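Local coordinates for uncharacterized protein (PDB 2PD2), which is of unknown function but belongs to the DsrE/DsrF-like family, whose better-known members take part in sulfur metabolism, at residues A[16-19]-A[20-24]; A[48-51]-A[52-56]; A[93-96]-A[97-101]. All coordinates share one frame; numbering follows the deposited sequence.

Interaction 1: A[16-19]-A[20-24]; sequences ALRS and VINLY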
# COMPACT_ATOMS: atom_id res chain seq x y z
N ALA A 16 2.03 -6.92 -10.19
CA ALA A 16 1.92 -7.45 -8.84
C ALA A 16 2.30 -8.92 -8.82
O ALA A 16 3.05 -9.37 -7.96
CB ALA A 16 0.49 -7.27 -8.31
N LEU A 17 1.77 -9.67 -9.78
CA LEU A 17 2.08 -11.10 -9.85
C LEU A 17 3.57 -11.33 -10.09
O LEU A 17 4.14 -12.27 -9.54
CB LEU A 17 1.24 -11.78 -10.94
CG LEU A 17 -0.28 -11.72 -10.72
CD1 LEU A 17 -0.98 -12.49 -11.82
CD2 LEU A 17 -0.63 -12.32 -9.36
N ARG A 18 4.20 -10.49 -10.90
CA ARG A 18 5.63 -10.67 -11.13
C ARG A 18 6.36 -10.37 -9.84
O ARG A 18 7.37 -11.00 -9.53
CB ARG A 18 6.15 -9.74 -12.24
CG ARG A 18 7.67 -9.81 -12.38
CD ARG A 18 8.23 -9.08 -13.60
NE ARG A 18 7.83 -7.68 -13.65
CZ ARG A 18 6.73 -7.23 -14.24
NH1 ARG A 18 5.91 -8.09 -14.84
NH2 ARG A 18 6.44 -5.94 -14.23
N SER A 19 5.86 -9.41 -9.07
CA SER A 19 6.48 -9.06 -7.80
C SER A 19 6.37 -10.22 -6.81
O SER A 19 7.28 -10.48 -6.03
CB SER A 19 5.84 -7.80 -7.22
OG SER A 19 6.24 -6.65 -7.94
N VAL A 20 5.24 -10.93 -6.84
CA VAL A 20 5.07 -12.08 -5.96
C VAL A 20 6.08 -13.17 -6.37
O VAL A 20 6.68 -13.83 -5.52
CB VAL A 20 3.64 -12.65 -6.03
CG1 VAL A 20 3.55 -13.94 -5.22
CG2 VAL A 20 2.66 -11.62 -5.46
N ILE A 21 6.26 -13.34 -7.67
CA ILE A 21 7.23 -14.32 -8.16
C ILE A 21 8.61 -13.90 -7.64
O ILE A 21 9.40 -14.74 -7.20
CB ILE A 21 7.24 -14.36 -9.71
CG1 ILE A 21 5.95 -15.01 -10.21
CG2 ILE A 21 8.45 -15.15 -10.20
CD1 ILE A 21 5.81 -14.99 -11.72
N ASN A 22 8.90 -12.60 -7.68
CA ASN A 22 10.18 -12.10 -7.19
C ASN A 22 10.34 -12.40 -5.70
O ASN A 22 11.42 -12.80 -5.26
CB ASN A 22 10.31 -10.58 -7.44
CG ASN A 22 10.54 -10.24 -8.91
OD1 ASN A 22 10.96 -11.10 -9.70
ND2 ASN A 22 10.29 -8.99 -9.28
N LEU A 23 9.27 -12.22 -4.93
CA LEU A 23 9.30 -12.49 -3.50
C LEU A 23 9.66 -13.96 -3.28
O LEU A 23 10.59 -14.28 -2.53
CB LEU A 23 7.92 -12.22 -2.88
CG LEU A 23 7.79 -12.50 -1.38
CD1 LEU A 23 8.76 -11.61 -0.61
CD2 LEU A 23 6.37 -12.25 -0.91
N TYR A 24 8.91 -14.84 -3.94
CA TYR A 24 9.13 -16.28 -3.85
C TYR A 24 10.59 -16.64 -4.12
O TYR A 24 11.20 -17.40 -3.37
CB TYR A 24 8.24 -17.00 -4.86
CG TYR A 24 8.48 -18.49 -4.96
CD1 TYR A 24 7.87 -19.38 -4.08
CD2 TYR A 24 9.33 -19.00 -5.94
CE1 TYR A 24 8.09 -20.75 -4.17
CE2 TYR A 24 9.56 -20.37 -6.04
CZ TYR A 24 8.94 -21.23 -5.15
OH TYR A 24 9.17 -22.58 -5.25
O HOH W 1 9.06 -6.03 -8.11

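Interaction 2: A[48-51]-A[52-56]; sequences SDTR and SIIED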
# COMPACT_ATOMS: atom_id res chain seq x y z
N SER A 48 -9.23 -15.32 -17.36
CA SER A 48 -8.27 -14.27 -17.04
C SER A 48 -6.97 -14.38 -17.82
O SER A 48 -6.45 -15.48 -18.03
CB SER A 48 -7.94 -14.31 -15.54
OG SER A 48 -6.81 -13.50 -15.26
N ASP A 49 -6.43 -13.24 -18.25
CA ASP A 49 -5.17 -13.23 -18.99
C ASP A 49 -3.99 -13.66 -18.12
O ASP A 49 -2.95 -14.06 -18.64
CB ASP A 49 -4.90 -11.84 -19.58
CG ASP A 49 -5.89 -11.45 -20.65
OD1 ASP A 49 -6.31 -12.33 -21.43
OD2 ASP A 49 -6.25 -10.26 -20.74
N THR A 50 -4.14 -13.58 -16.80
CA THR A 50 -3.06 -13.98 -15.91
C THR A 50 -3.28 -15.37 -15.29
O THR A 50 -2.56 -15.76 -14.37
CB THR A 50 -2.85 -12.97 -14.76
OG1 THR A 50 -4.11 -12.68 -14.14
CG2 THR A 50 -2.22 -11.67 -15.28
N ARG A 51 -4.25 -16.11 -15.80
CA ARG A 51 -4.54 -17.43 -15.26
C ARG A 51 -3.31 -18.34 -15.14
O ARG A 51 -3.08 -18.95 -14.09
CB ARG A 51 -5.62 -18.14 -16.08
CG ARG A 51 -5.88 -19.57 -15.61
CD ARG A 51 -7.18 -20.16 -16.15
NE ARG A 51 -7.39 -21.52 -15.67
CZ ARG A 51 -8.50 -22.23 -15.87
NH1 ARG A 51 -9.51 -21.69 -16.54
NH2 ARG A 51 -8.59 -23.47 -15.41
N SER A 52 -2.52 -18.44 -16.20
CA SER A 52 -1.34 -19.30 -16.18
C SER A 52 -0.35 -18.90 -15.09
O SER A 52 0.30 -19.75 -14.49
CB SER A 52 -0.66 -19.31 -17.55
OG SER A 52 -0.18 -18.02 -17.89
N ILE A 53 -0.24 -17.60 -14.83
CA ILE A 53 0.67 -17.13 -13.80
C ILE A 53 0.11 -17.51 -12.42
O ILE A 53 0.85 -17.98 -11.54
CB ILE A 53 0.86 -15.61 -13.89
CG1 ILE A 53 1.47 -15.25 -15.25
CG2 ILE A 53 1.76 -15.13 -12.75
CD1 ILE A 53 1.69 -13.76 -15.48
N ILE A 54 -1.19 -17.32 -12.23
CA ILE A 54 -1.84 -17.67 -10.97
C ILE A 54 -1.68 -19.17 -10.69
O ILE A 54 -1.40 -19.59 -9.57
CB ILE A 54 -3.33 -17.31 -11.01
CG1 ILE A 54 -3.47 -15.78 -10.99
CG2 ILE A 54 -4.08 -17.94 -9.84
CD1 ILE A 54 -4.87 -15.31 -11.26
N GLU A 55 -1.87 -19.98 -11.73
CA GLU A 55 -1.75 -21.42 -11.61
C GLU A 55 -0.32 -21.81 -11.24
O GLU A 55 -0.11 -22.76 -10.48
CB GLU A 55 -2.16 -22.09 -12.92
CG GLU A 55 -3.61 -21.84 -13.30
CD GLU A 55 -3.99 -22.47 -14.63
OE1 GLU A 55 -3.26 -22.25 -15.62
OE2 GLU A 55 -5.01 -23.18 -14.68
N ASP A 56 0.65 -21.06 -11.75
CA ASP A 56 2.05 -21.33 -11.44
C ASP A 56 2.33 -21.02 -9.96
O ASP A 56 3.06 -21.76 -9.29
CB ASP A 56 2.96 -20.48 -12.33
CG ASP A 56 4.44 -20.69 -12.02
OD1 ASP A 56 4.91 -21.85 -12.08
OD2 ASP A 56 5.12 -19.70 -11.71
O HOH W 2 -3.22 -17.46 -19.01
O HOH W 3 -0.88 -15.60 -17.58

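Interaction 3: A[93-96]-A[97-101]; sequences GEIV and RKQSE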
# COMPACT_ATOMS: atom_id res chain seq x y z
N GLY A 93 -10.49 -7.90 5.76
CA GLY A 93 -10.55 -8.54 7.06
C GLY A 93 -9.48 -9.61 7.18
O GLY A 93 -8.86 -9.79 8.23
N GLU A 94 -9.25 -10.34 6.08
CA GLU A 94 -8.24 -11.39 6.04
C GLU A 94 -6.84 -10.77 6.18
O GLU A 94 -6.01 -11.25 6.95
CB GLU A 94 -8.34 -12.15 4.71
CG GLU A 94 -7.23 -13.18 4.48
CD GLU A 94 -7.36 -14.41 5.36
OE1 GLU A 94 -8.22 -14.42 6.26
OE2 GLU A 94 -6.58 -15.37 5.16
N ILE A 95 -6.61 -9.70 5.43
CA ILE A 95 -5.32 -9.00 5.46
C ILE A 95 -5.00 -8.54 6.88
O ILE A 95 -3.89 -8.73 7.38
CB ILE A 95 -5.35 -7.81 4.47
CG1 ILE A 95 -5.35 -8.34 3.02
CG2 ILE A 95 -4.16 -6.89 4.71
CD1 ILE A 95 -5.65 -7.28 1.96
N VAL A 96 -5.99 -7.94 7.54
CA VAL A 96 -5.79 -7.47 8.90
C VAL A 96 -5.57 -8.64 9.87
O VAL A 96 -4.67 -8.61 10.70
CB VAL A 96 -7.00 -6.61 9.36
CG1 VAL A 96 -6.94 -6.37 10.87
CG2 VAL A 96 -6.97 -5.25 8.61
N ARG A 97 -6.40 -9.68 9.76
CA ARG A 97 -6.26 -10.84 10.65
C ARG A 97 -4.92 -11.55 10.50
O ARG A 97 -4.29 -11.89 11.50
CB ARG A 97 -7.41 -11.84 10.43
CG ARG A 97 -8.69 -11.48 11.17
CD ARG A 97 -9.72 -12.60 11.08
NE ARG A 97 -10.32 -12.69 9.75
CZ ARG A 97 -11.38 -11.99 9.36
NH1 ARG A 97 -11.97 -11.16 10.20
NH2 ARG A 97 -11.85 -12.12 8.13
N LYS A 98 -4.47 -11.77 9.27
CA LYS A 98 -3.19 -12.44 9.07
C LYS A 98 -2.08 -11.60 9.72
O LYS A 98 -1.18 -12.15 10.34
CB LYS A 98 -2.88 -12.65 7.58
CG LYS A 98 -3.90 -13.52 6.84
CD LYS A 98 -4.22 -14.83 7.56
CE LYS A 98 -3.00 -15.73 7.72
NZ LYS A 98 -3.37 -17.01 8.40
N GLN A 99 -2.15 -10.28 9.57
CA GLN A 99 -1.13 -9.43 10.18
C GLN A 99 -1.14 -9.57 11.70
O GLN A 99 -0.08 -9.60 12.32
CB GLN A 99 -1.33 -7.96 9.81
CG GLN A 99 -0.91 -7.60 8.40
CD GLN A 99 -0.94 -6.10 8.17
OE1 GLN A 99 -0.09 -5.37 8.67
NE2 GLN A 99 -1.94 -5.63 7.43
N SER A 100 -2.32 -9.67 12.29
CA SER A 100 -2.42 -9.80 13.74
C SER A 100 -1.87 -11.16 14.17
O SER A 100 -1.51 -11.36 15.32
CB SER A 100 -3.87 -9.65 14.21
OG SER A 100 -4.66 -10.77 13.84
N GLU A 101 -1.82 -12.10 13.23
CA GLU A 101 -1.31 -13.43 13.50
C GLU A 101 0.20 -13.49 13.26
O GLU A 101 0.81 -14.55 13.39
CB GLU A 101 -2.02 -14.46 12.61
CG GLU A 101 -3.43 -14.83 13.08
CD GLU A 101 -4.26 -15.52 11.99
OE1 GLU A 101 -3.69 -16.34 11.23
OE2 GLU A 101 -5.47 -15.25 11.89
O HOH W 4 -8.06 -14.72 8.76

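Interaction 1: A[16-19]-A[20-24]
N22 folds its side chain back along the preceding turn of the helix and over the carbonyl oxygen of R18. Its CB lies 3.3 Å from S19 O. With CG turned to the side of the backbone N (chi1 -73°), the amide carbon comes down on R18 O, N22 CG to R18 O being 3.3 Å. Further out, ND2 runs beside the aliphatic root of R18, 4.1 Å from R18 CG; the two side chains point the same way, their guanidinium and amide planes 71° apart. At the tip, ND2 gives a weak, long bond to a water, 3.4 Å from the water oxygen. The same water lies 2.9 Å from S19 OG, which also bonds to Q15 O and to Q38 NE2 of the second subunit. Helix 13-26 is the crossover helix of the beta-alpha-beta unit formed with strands 2-7 and 31-36, and its main chain is regular here: N22 N reaches R18 O at 2.9 Å and L23 N reaches S19 O at 2.9 Å. On the buried side A16, L17 and V20 pack on strand 2-7, and L17, V20 and I21 also meet helix 51-59. V20 CG2 sits 3.4 Å from A16 O.

Interaction 2: A[48-51]-A[52-56]
T50 O receives the first backbone bonds of helix 51-59: I54 N donates at 3.0 Å, nearly straight at 166°, and I53 N adds a weak, bent bond. T50 is the N-cap residue, but its side chain makes no capping bond. The lead-in is a type I beta turn from S48 to R51, combined with an ST turn in which S48 OG accepts from T50 N at 3.1 Å. S48 OG is also bonded to A43 O, so the hydroxyl ties the turn back to A43, earlier in the same connection. Water serves the first turn of the helix: S52 N donates to one water, and a second donates to D49 O at 2.8 Å while lying close to S52 OG. The turn's carbonyl and the start of the helix are thus joined through solvent.

Beside this, T50 presents OG1 to the end of I54, whose CD1 lies 4.0 Å away; T50 also packs on L17 of helix 13-26. R51 and E55, one turn apart, form a salt bridge. The arginine chain stays extended from CG to NE, with CG anti to the backbone N (chi1 176°), while E55 CG packs on R51 O at 3.0 Å. The outer NH1 is satisfied separately, by K46 O, so two acceptors hold the guanidinium. E55 OE2 lies 3.1 Å from R51 NE, in the guanidinium plane, yet the nitrogen stands above the carboxylate plane, 69° out of it.

Interaction 3: A[93-96]-A[97-101]
The guanidinium of R97 lies with one face over the backbone oxygen of G93, which stands 3.5 Å from R97 CZ, above the centre of the group. Its chain gets there by bending at chi3 (-73°), after CB and CG have already passed close to the same oxygen. G93 meets the arginine through its backbone alone, G93 C lying 3.6 Å from R97 NH2. The oxygen also accepts the helical bond from R97 N at 2.9 Å. The tip of the arginine is held by a salt bridge to D26 of the third subunit.

On the partly exposed side, E94 and K98 run alongside each other, pointing the same way, but their charges do not meet: E94 OE2 and K98 NZ are 4.8 Å apart, with no salt bridge. Contact is carboxylate against methylene, E94 OE2 to K98 CD at 3.4 Å, and the lysine takes its charge onward to E101, with K98 NZ 2.9 Å from E101 OE1. E94 OE1 and R97 NE are also beyond a salt bridge, and one water links them, donating to E94 OE1 and accepting from R97 NE at 3.2 Å.

I95 and Q99 also lie side by side, I95 CG2 being 3.7 Å from Q99 NE2, which is bonded to Y105 O of the third subunit. Within its own chain the helix rests I95 on strands 2-7, 31-36 and 104-107, while V96 packs against I27 of the third subunit.

How the interactions relate
The three interactions follow one another along the chain, on helix 13-26, at the start of helix 51-59 and along helix 91-100 of one alpha/beta domain with a parallel five-stranded sheet. Interactions 1 and 2 are neighbours, their centres 13 Å apart, and touch directly: L17 CB meets I53 CG2 at 3.8 Å, which joins helix 13-26 to helix 51-59. Interaction 3 belongs to the helix covering the other face of the sheet; its centre lies about 20 Å from that of interaction 1 and 25 Å from that of interaction 2, without contact. Interactions 1 and 3 also reach different neighbouring subunits, the second and the third, which places both helices at interfaces of the trimer, whereas interaction 2 touches no other chain.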